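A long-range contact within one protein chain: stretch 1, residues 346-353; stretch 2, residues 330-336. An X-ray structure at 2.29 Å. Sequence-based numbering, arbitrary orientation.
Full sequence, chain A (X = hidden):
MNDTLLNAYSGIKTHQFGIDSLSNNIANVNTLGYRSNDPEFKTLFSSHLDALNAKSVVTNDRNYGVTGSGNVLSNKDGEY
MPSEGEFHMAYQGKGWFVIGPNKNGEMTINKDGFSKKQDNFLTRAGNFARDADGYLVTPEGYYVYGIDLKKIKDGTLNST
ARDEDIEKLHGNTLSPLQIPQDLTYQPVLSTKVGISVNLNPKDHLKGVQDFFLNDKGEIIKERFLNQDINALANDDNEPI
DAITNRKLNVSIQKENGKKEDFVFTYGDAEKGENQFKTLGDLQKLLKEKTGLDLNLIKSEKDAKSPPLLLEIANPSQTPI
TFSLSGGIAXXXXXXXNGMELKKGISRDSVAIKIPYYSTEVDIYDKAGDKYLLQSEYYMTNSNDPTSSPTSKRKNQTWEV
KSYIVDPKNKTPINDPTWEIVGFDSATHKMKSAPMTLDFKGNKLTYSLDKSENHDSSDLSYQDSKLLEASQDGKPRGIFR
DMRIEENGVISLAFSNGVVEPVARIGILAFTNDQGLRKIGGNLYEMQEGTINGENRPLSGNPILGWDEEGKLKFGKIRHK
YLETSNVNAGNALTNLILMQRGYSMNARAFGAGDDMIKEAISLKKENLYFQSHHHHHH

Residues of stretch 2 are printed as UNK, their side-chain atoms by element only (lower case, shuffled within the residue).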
# COMPACT_ATOMS: atom_id res chain seq x y z
N SER A 346 43.21 -23.61 -4.22
CA SER A 346 42.40 -22.46 -3.86
C SER A 346 41.78 -22.65 -2.48
O SER A 346 41.48 -23.77 -2.07
CB SER A 346 41.32 -22.21 -4.92
OG SER A 346 40.21 -23.07 -4.72
N ARG A 347 41.58 -21.53 -1.78
CA ARG A 347 40.93 -21.49 -0.47
C ARG A 347 39.53 -20.92 -0.64
O ARG A 347 39.38 -19.76 -1.03
CB ARG A 347 41.75 -20.66 0.52
CG ARG A 347 41.10 -20.40 1.88
CD ARG A 347 40.62 -21.69 2.53
NE ARG A 347 40.37 -21.56 3.97
CZ ARG A 347 39.40 -22.22 4.61
NH1 ARG A 347 38.60 -23.01 3.92
NH2 ARG A 347 39.22 -22.07 5.92
N ASP A 348 38.52 -21.73 -0.32
CA ASP A 348 37.12 -21.44 -0.62
C ASP A 348 36.30 -21.24 0.64
O ASP A 348 36.47 -21.95 1.64
CB ASP A 348 36.50 -22.58 -1.44
CG ASP A 348 37.17 -22.78 -2.78
OD1 ASP A 348 37.92 -21.88 -3.20
OD2 ASP A 348 36.94 -23.83 -3.41
N SER A 349 35.36 -20.29 0.58
CA SER A 349 34.50 -19.99 1.70
C SER A 349 33.34 -20.99 1.77
O SER A 349 33.18 -21.84 0.89
CB SER A 349 33.94 -18.58 1.57
OG SER A 349 32.84 -18.59 0.68
N VAL A 350 32.53 -20.86 2.83
CA VAL A 350 31.22 -21.52 2.91
C VAL A 350 30.30 -20.74 1.98
O VAL A 350 30.67 -19.67 1.48
CB VAL A 350 30.67 -21.58 4.35
CG1 VAL A 350 31.64 -22.33 5.28
CG2 VAL A 350 30.41 -20.18 4.87
N ALA A 351 29.09 -21.26 1.74
CA ALA A 351 28.16 -20.59 0.84
C ALA A 351 27.62 -19.32 1.48
O ALA A 351 27.50 -19.20 2.70
CB ALA A 351 27.01 -21.52 0.46
N ILE A 352 27.28 -18.36 0.61
CA ILE A 352 26.99 -16.98 0.98
C ILE A 352 25.50 -16.73 0.81
O ILE A 352 24.90 -17.18 -0.18
CB ILE A 352 27.82 -16.02 0.10
CG1 ILE A 352 29.31 -16.19 0.37
CG2 ILE A 352 27.41 -14.58 0.31
CD1 ILE A 352 29.63 -16.41 1.83
N LYS A 353 24.91 -15.98 1.76
CA LYS A 353 23.51 -15.59 1.68
C LYS A 353 23.37 -14.08 1.80
O LYS A 353 24.27 -13.39 2.28
CB LYS A 353 22.66 -16.26 2.77
CG LYS A 353 22.54 -17.77 2.66
CD LYS A 353 21.58 -18.34 3.69
CE LYS A 353 21.52 -19.85 3.60
NZ LYS A 353 21.06 -20.43 4.86
N UNK A 330 36.57 -15.80 9.89
CA UNK A 330 35.97 -16.86 10.66
C UNK A 330 34.57 -17.11 10.14
O UNK A 330 34.21 -18.20 9.90
o UNK A 330 37.20 -15.89 14.01
c UNK A 330 35.84 -16.50 12.16
c UNK A 330 37.18 -16.44 12.91
o UNK A 330 38.21 -16.92 12.45
N UNK A 331 33.79 -16.07 9.97
CA UNK A 331 32.43 -16.14 9.50
C UNK A 331 32.25 -16.75 8.13
O UNK A 331 31.33 -17.44 7.91
c UNK A 331 31.85 -14.76 9.47
c UNK A 331 30.07 -14.54 12.76
c UNK A 331 31.47 -14.22 10.80
n UNK A 331 29.62 -15.71 13.52
c UNK A 331 30.33 -14.97 11.35
N UNK A 332 33.16 -16.46 7.24
CA UNK A 332 33.12 -16.95 5.91
C UNK A 332 33.82 -18.27 5.72
O UNK A 332 33.74 -18.82 4.67
c UNK A 332 31.84 -14.86 3.91
c UNK A 332 33.02 -14.66 4.81
c UNK A 332 33.90 -13.52 4.37
c UNK A 332 33.79 -15.94 5.01
N UNK A 333 34.51 -18.77 6.72
CA UNK A 333 35.25 -19.99 6.55
C UNK A 333 36.43 -19.80 5.62
O UNK A 333 36.73 -20.64 4.83
N UNK A 334 37.10 -18.68 5.74
CA UNK A 334 38.22 -18.39 4.92
C UNK A 334 39.51 -18.30 5.71
O UNK A 334 40.47 -17.76 5.24
c UNK A 334 37.65 -18.14 1.90
c UNK A 334 37.96 -17.10 4.18
c UNK A 334 37.11 -17.16 2.92
c UNK A 334 36.96 -15.79 2.32
N UNK A 335 39.51 -18.83 6.91
CA UNK A 335 40.67 -18.81 7.78
C UNK A 335 41.82 -19.62 7.28
O UNK A 335 41.67 -20.76 6.96
o UNK A 335 39.79 -17.37 9.91
n UNK A 335 38.85 -19.07 10.92
c UNK A 335 39.61 -18.54 10.01
c UNK A 335 40.29 -19.47 9.08
N UNK A 336 42.99 -19.06 7.26
CA UNK A 336 44.13 -19.82 6.84
C UNK A 336 45.32 -19.45 7.67
O UNK A 336 45.30 -18.50 8.41
c UNK A 336 44.41 -19.63 5.37

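Position 330 carries two side-chain carbons, the second bearing two oxygens, and stays clear of stretch 1. A carboxylate on so short a stem is aspartate: Asp-330.

Position 331 has four carbons in a row ending in a nitrogen. The end of this chain leads away from stretch 1, leaving the backbone O to meet Val-350 CG2 at 4.2 Å. The unbranched amine is lysine, Lys-331.

At position 332 four carbons fork at the second, and the side chain is buried, with one tip against Ile-352. This pattern is leucine: chi1 is m and chi2 is t, and Leu-332 CD2 lies 3.4 Å from Ile-352 CD1, an apolar contact.

Position 333 has no side-chain atoms, so it is glycine. Gly-333 is the first residue to leave the helix, in a Schellman motif with phi 68°, a value that by itself favours glycine. The strand adds a second reason: an ideal CB would point toward it and come within a tight 3.1 Å of Val-350 CG1.

Position 334 again shows four carbons forked at the second. Its CB points sideways, but the tip bends nearer and settles against the strand backbone. This is leucine too; Leu-334 CD2 is 3.4 Å from Ser-349 N and 3.6 Å from Asp-348 C.

Position 335 holds two carbons, the second carrying one oxygen and one nitrogen, and its CB points away from stretch 1. The amide makes it asparagine. Asn-335 ND2 donates to Asp-330 OD1 at 2.7 Å, tying the loop back to the helix, while its backbone O remains available to the strand.

Position 336 has a single carbon, a CB directed toward stretch 1 but no nearer than 4.7 Å, to Arg-347 NE. It is alanine, Ala-336.

The contact works by letting a strand read the backbone of a helix end. Val-350 N donates to Leu-332 O at 3.0 Å and 161°, close to the nearest CA approach, 4.9 Å between Ser-349 CA and Gly-333 CA. Further along, Arg-347 reaches across the loop: its NH2 donates to Asn-335 O at 3.0 Å, and its NE adds a weak bond to that same O at 3.4 Å. The acceptor sits at the guanidinium edge, near its plane. Gly-333 O lies over one face instead, so its 3.1 Å approach to Arg-347 NH2 has too poor an angle to bond. Leu-332 packs on Ile-352, Leu-334 lies against the strand backbone, and glycine allows the turn and the close approach together.

Stretch 2 330-336: DKLGLNA
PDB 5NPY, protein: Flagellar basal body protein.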